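PDB 3FHD: ORF 37 from Human herpesvirus 8 type M, which cuts single- and double-stranded DNA as a metal-binding endo- and exonuclease and helps process branched viral DNA intermediates into packageable linear genomes. Local coordinates for residues G239-D251 with Q257-C269. Numbering follows the deposited sequence.
Sequences GVSLDFAANVKTD and QFDPNCKVYEIKC. With MG (magnesium ion), chain E; SO4 (sulfate ion), chain B.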
loop_
_atom_site.group_PDB
_atom_site.type_symbol
_atom_site.label_atom_id
_atom_site.label_comp_id
_atom_site.label_asym_id
_atom_site.label_seq_id
_atom_site.Cartn_x
_atom_site.Cartn_y
_atom_site.Cartn_z
ATOM N N GLY A 239 -4.646 -4.577 -6.068
ATOM C CA GLY A 239 -4.368 -4.986 -4.700
ATOM C C GLY A 239 -3.494 -3.964 -3.997
ATOM O O GLY A 239 -2.784 -3.178 -4.649
ATOM N N VAL A 240 -3.526 -3.977 -2.672
ATOM C CA VAL A 240 -2.734 -3.078 -1.855
ATOM C C VAL A 240 -2.186 -3.789 -0.601
ATOM O O VAL A 240 -2.716 -4.842 -0.158
ATOM C CB VAL A 240 -3.531 -1.819 -1.394
ATOM C CG1 VAL A 240 -4.188 -1.079 -2.577
ATOM C CG2 VAL A 240 -4.605 -2.185 -0.405
ATOM N N SER A 241 -1.124 -3.231 -0.027
ATOM C CA SER A 241 -0.873 -3.527 1.386
ATOM C C SER A 241 -1.001 -2.175 2.113
ATOM O O SER A 241 -0.783 -1.110 1.507
ATOM C CB SER A 241 0.498 -4.182 1.631
ATOM O OG SER A 241 1.522 -3.340 1.154
ATOM N N LEU A 242 -1.397 -2.199 3.374
ATOM C CA LEU A 242 -1.512 -0.978 4.116
ATOM C C LEU A 242 -0.359 -0.846 5.102
ATOM O O LEU A 242 0.163 -1.850 5.568
ATOM C CB LEU A 242 -2.824 -0.949 4.876
ATOM C CG LEU A 242 -4.154 -1.137 4.089
ATOM C CD1 LEU A 242 -5.331 -1.161 5.041
ATOM C CD2 LEU A 242 -4.359 -0.046 3.024
ATOM N N ASP A 243 0.006 0.383 5.439
ATOM C CA ASP A 243 1.075 0.566 6.436
ATOM C C ASP A 243 0.512 0.438 7.856
ATOM O O ASP A 243 1.093 -0.262 8.682
ATOM C CB ASP A 243 1.758 1.931 6.268
ATOM C CG ASP A 243 2.461 2.081 4.931
ATOM O OD1 ASP A 243 2.660 1.073 4.232
ATOM O OD2 ASP A 243 2.827 3.206 4.579
ATOM N N PHE A 244 -0.578 1.141 8.147
ATOM C CA PHE A 244 -1.139 1.207 9.510
ATOM C C PHE A 244 -2.618 1.560 9.479
ATOM O O PHE A 244 -3.027 2.361 8.647
ATOM C CB PHE A 244 -0.392 2.313 10.279
ATOM C CG PHE A 244 -0.900 2.537 11.677
ATOM C CD1 PHE A 244 -0.509 1.711 12.718
ATOM C CD2 PHE A 244 -1.785 3.575 11.950
ATOM C CE1 PHE A 244 -1.015 1.940 14.044
ATOM C CE2 PHE A 244 -2.293 3.788 13.240
ATOM C CZ PHE A 244 -1.894 2.981 14.283
ATOM N N ALA A 245 -3.412 1.003 10.411
ATOM C CA ALA A 245 -4.805 1.408 10.568
ATOM C C ALA A 245 -5.203 1.397 12.029
ATOM O O ALA A 245 -4.755 0.539 12.822
ATOM C CB ALA A 245 -5.725 0.525 9.751
ATOM N N ALA A 246 -6.034 2.362 12.384
ATOM C CA ALA A 246 -6.608 2.422 13.730
ATOM C C ALA A 246 -8.091 2.024 13.658
ATOM O O ALA A 246 -8.761 2.285 12.650
ATOM C CB ALA A 246 -6.420 3.833 14.316
ATOM N N ASN A 247 -8.597 1.365 14.705
ATOM C CA ASN A 247 -9.947 0.705 14.680
ATOM C C ASN A 247 -10.108 -0.479 13.709
ATOM O O ASN A 247 -11.111 -0.578 12.992
ATOM C CB ASN A 247 -11.076 1.716 14.405
ATOM C CG ASN A 247 -11.215 2.770 15.495
ATOM O OD1 ASN A 247 -12.239 2.833 16.180
ATOM N ND2 ASN A 247 -10.207 3.619 15.640
ATOM N N VAL A 248 -9.112 -1.355 13.647
ATOM C CA VAL A 248 -9.153 -2.523 12.761
ATOM C C VAL A 248 -8.705 -3.693 13.605
ATOM O O VAL A 248 -7.757 -3.569 14.384
ATOM C CB VAL A 248 -8.240 -2.403 11.502
ATOM C CG1 VAL A 248 -8.374 -3.658 10.579
ATOM C CG2 VAL A 248 -8.586 -1.157 10.703
ATOM N N LYS A 249 -9.403 -4.819 13.453
ATOM C CA LYS A 249 -9.223 -5.994 14.313
ATOM C C LYS A 249 -9.284 -7.315 13.533
ATOM O O LYS A 249 -9.700 -7.346 12.379
ATOM C CB LYS A 249 -10.266 -5.987 15.445
ATOM C CG LYS A 249 -11.576 -5.341 15.063
ATOM C CD LYS A 249 -12.565 -5.391 16.202
ATOM C CE LYS A 249 -13.983 -5.427 15.656
ATOM N NZ LYS A 249 -14.912 -6.124 16.604
ATOM N N THR A 250 -8.815 -8.381 14.184
ATOM C CA THR A 250 -9.008 -9.770 13.762
ATOM C C THR A 250 -10.371 -10.221 14.292
ATOM O O THR A 250 -10.741 -9.881 15.417
ATOM C CB THR A 250 -7.856 -10.658 14.324
ATOM O OG1 THR A 250 -6.659 -10.384 13.586
ATOM C CG2 THR A 250 -8.165 -12.162 14.254
ATOM N N ASP A 251 -11.111 -10.977 13.482
ATOM C CA ASP A 251 -12.427 -11.482 13.880
ATOM C C ASP A 251 -12.344 -12.895 14.470
ATOM O O ASP A 251 -11.247 -13.395 14.713
ATOM C CB ASP A 251 -13.404 -11.406 12.698
ATOM C CG ASP A 251 -13.036 -12.341 11.538
ATOM O OD1 ASP A 251 -12.051 -13.116 11.633
ATOM O OD2 ASP A 251 -13.767 -12.305 10.529
ATOM N N GLN A 257 -10.982 -7.342 10.274
ATOM C CA GLN A 257 -12.237 -6.608 10.300
ATOM C C GLN A 257 -11.913 -5.116 10.329
ATOM O O GLN A 257 -11.404 -4.596 11.332
ATOM C CB GLN A 257 -13.073 -6.981 11.535
ATOM C CG GLN A 257 -14.213 -7.961 11.264
ATOM C CD GLN A 257 -15.175 -8.146 12.456
ATOM O OE1 GLN A 257 -14.876 -7.785 13.604
ATOM N NE2 GLN A 257 -16.323 -8.729 12.174
ATOM N N PHE A 258 -12.213 -4.443 9.222
ATOM C CA PHE A 258 -12.185 -2.997 9.150
ATOM C C PHE A 258 -13.514 -2.414 9.680
ATOM O O PHE A 258 -14.590 -2.694 9.138
ATOM C CB PHE A 258 -11.983 -2.552 7.696
ATOM C CG PHE A 258 -10.640 -2.896 7.117
ATOM C CD1 PHE A 258 -9.510 -2.131 7.428
ATOM C CD2 PHE A 258 -10.505 -3.950 6.223
ATOM C CE1 PHE A 258 -8.252 -2.427 6.887
ATOM C CE2 PHE A 258 -9.224 -4.258 5.655
ATOM C CZ PHE A 258 -8.109 -3.479 5.999
ATOM N N ASP A 259 -13.452 -1.621 10.744
ATOM C CA ASP A 259 -14.618 -0.852 11.185
ATOM C C ASP A 259 -15.002 0.124 10.060
ATOM O O ASP A 259 -14.113 0.728 9.442
ATOM C CB ASP A 259 -14.281 -0.072 12.463
ATOM C CG ASP A 259 -15.500 0.545 13.123
ATOM O OD1 ASP A 259 -16.462 -0.196 13.419
ATOM O OD2 ASP A 259 -15.489 1.772 13.378
ATOM N N PRO A 260 -16.319 0.288 9.792
ATOM C CA PRO A 260 -16.746 1.322 8.833
ATOM C C PRO A 260 -16.175 2.729 9.125
ATOM O O PRO A 260 -16.140 3.555 8.228
ATOM C CB PRO A 260 -18.279 1.336 8.973
ATOM C CG PRO A 260 -18.584 0.559 10.207
ATOM C CD PRO A 260 -17.478 -0.449 10.333
ATOM N N ASN A 261 -15.708 2.973 10.347
ATOM C CA ASN A 261 -15.070 4.238 10.711
ATOM C C ASN A 261 -13.575 4.106 11.124
ATOM O O ASN A 261 -13.073 4.851 11.982
ATOM C CB ASN A 261 -15.853 4.889 11.837
ATOM C CG ASN A 261 -17.257 5.327 11.401
ATOM O OD1 ASN A 261 -17.414 6.057 10.416
ATOM N ND2 ASN A 261 -18.278 4.878 12.128
ATOM N N CYS A 262 -12.871 3.156 10.526
ATOM C CA CYS A 262 -11.436 2.998 10.805
ATOM C C CYS A 262 -10.665 4.196 10.223
ATOM O O CYS A 262 -11.213 4.970 9.434
ATOM C CB CYS A 262 -10.929 1.678 10.232
ATOM S SG CYS A 262 -11.120 1.559 8.483
ATOM N N LYS A 263 -9.416 4.377 10.650
ATOM C CA LYS A 263 -8.574 5.448 10.130
ATOM C C LYS A 263 -7.379 4.784 9.461
ATOM O O LYS A 263 -6.676 4.005 10.085
ATOM C CB LYS A 263 -8.113 6.389 11.235
ATOM C CG LYS A 263 -9.233 7.261 11.857
ATOM C CD LYS A 263 -8.660 8.229 12.899
ATOM C CE LYS A 263 -9.706 9.223 13.425
ATOM N NZ LYS A 263 -10.302 10.026 12.309
ATOM N N VAL A 264 -7.182 5.058 8.189
ATOM C CA VAL A 264 -6.114 4.358 7.442
ATOM C C VAL A 264 -4.956 5.328 7.148
ATOM O O VAL A 264 -5.183 6.415 6.599
ATOM C CB VAL A 264 -6.678 3.651 6.154
ATOM C CG1 VAL A 264 -5.550 2.994 5.349
ATOM C CG2 VAL A 264 -7.781 2.629 6.547
ATOM N N TYR A 265 -3.706 4.927 7.454
ATOM C CA TYR A 265 -2.534 5.795 7.213
ATOM C C TYR A 265 -1.479 5.187 6.264
ATOM O O TYR A 265 -1.069 4.027 6.443
ATOM C CB TYR A 265 -1.811 6.165 8.530
ATOM C CG TYR A 265 -2.621 6.873 9.603
ATOM C CD1 TYR A 265 -2.348 8.196 9.949
ATOM C CD2 TYR A 265 -3.625 6.195 10.318
ATOM C CE1 TYR A 265 -3.088 8.838 10.963
ATOM C CE2 TYR A 265 -4.345 6.815 11.329
ATOM C CZ TYR A 265 -4.079 8.134 11.645
ATOM O OH TYR A 265 -4.810 8.755 12.628
ATOM N N GLU A 266 -1.109 5.943 5.232
ATOM C CA GLU A 266 0.031 5.639 4.395
ATOM C C GLU A 266 1.251 6.423 4.958
ATOM O O GLU A 266 1.198 7.628 5.061
ATOM C CB GLU A 266 -0.269 6.027 2.948
ATOM C CG GLU A 266 0.898 5.916 1.977
ATOM C CD GLU A 266 1.583 4.535 1.954
ATOM O OE1 GLU A 266 0.921 3.452 1.981
ATOM O OE2 GLU A 266 2.818 4.542 1.851
ATOM N N ILE A 267 2.324 5.717 5.294
ATOM C CA ILE A 267 3.478 6.331 5.978
ATOM C C ILE A 267 4.580 6.663 4.963
ATOM O O ILE A 267 4.890 5.835 4.126
ATOM C CB ILE A 267 3.993 5.395 7.107
ATOM C CG1 ILE A 267 2.997 5.370 8.263
ATOM C CG2 ILE A 267 5.433 5.802 7.600
ATOM C CD1 ILE A 267 3.112 4.170 9.145
ATOM N N LYS A 268 5.128 7.889 4.999
ATOM C CA LYS A 268 6.284 8.274 4.146
ATOM C C LYS A 268 7.364 8.899 5.044
ATOM O O LYS A 268 7.030 9.500 6.053
ATOM C CB LYS A 268 5.880 9.329 3.094
ATOM C CG LYS A 268 4.747 8.897 2.158
ATOM C CD LYS A 268 5.218 7.702 1.320
ATOM C CE LYS A 268 4.073 7.170 0.468
ATOM N NZ LYS A 268 4.426 5.878 -0.159
ATOM N N CYS A 269 8.628 8.739 4.705
ATOM C CA CYS A 269 9.692 9.422 5.457
ATOM C C CYS A 269 10.417 10.374 4.538
ATOM O O CYS A 269 10.592 10.065 3.343
ATOM C CB CYS A 269 10.640 8.410 6.089
ATOM S SG CYS A 269 9.828 7.204 7.117
HETATM MG MG MG E . 4.653 3.699 3.110
HETATM S S SO4 B . 1.488 -1.436 -2.174
HETATM O O1 SO4 B . 1.978 -1.416 -3.544
HETATM O O2 SO4 B . 2.016 -0.266 -1.464
HETATM O O3 SO4 B . 0.044 -1.369 -2.263
HETATM O O4 SO4 B . 1.815 -2.696 -1.558
HETATM O O HOH W 1 -1.469 2.504 4.077
HETATM O O HOH W 2 3.795 1.812 1.178
#
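Asp243 and Glu266 converge on one magnesium ion, Asp243 OD2 and Glu266 OE2 each lying 2.4 Å from the metal, with the carbonyl O of Ile267 as a third ligand. Asp243 OD2 is gripped twice: besides the metal it accepts the N-H of Ile267 on its anti lone pair, a 2.7 Å, nearly straight bond (164°) between Ile267 N and Asp243 OD2 that, together with the metal, helps hold the carboxylate's rotation. Glu266 reaches the ion by a bend at chi2 (54°), its carboxylate turned 59° from that of Asp243. Lys268 NZ makes a salt bridge to Glu266 OE2 at 2.9 Å, coming in above the carboxylate plane.

Backbone pairing brings the two acids together. Between antiparallel strands, hydrogen bonds pair Ala246 with Lys263 both ways and run from Tyr265 N to Phe244 O; the return bond from Phe244 N to Tyr265 O is weak. Past the corners, Lys249 pairs with Gln257. A water bridges Asp243 N and Tyr265 O.

The Phe244 ring turns its edge toward the face of Tyr265 in an offset edge-to-face pair, centroids 5.7 Å apart, while Tyr265 OH bonds His218. Beyond the corner, in hairpin 248-250/256-259, Phe258 takes Val248 CG2 at its CD1 (3.5 Å) and Leu242 CD1 at its CE1 (3.7 Å), against helix 394-412.

With Asp243 before one strand and Glu266-Ile267-Lys268 on its partner, this is the PD-(D/E)XK nuclease signature around its metal site.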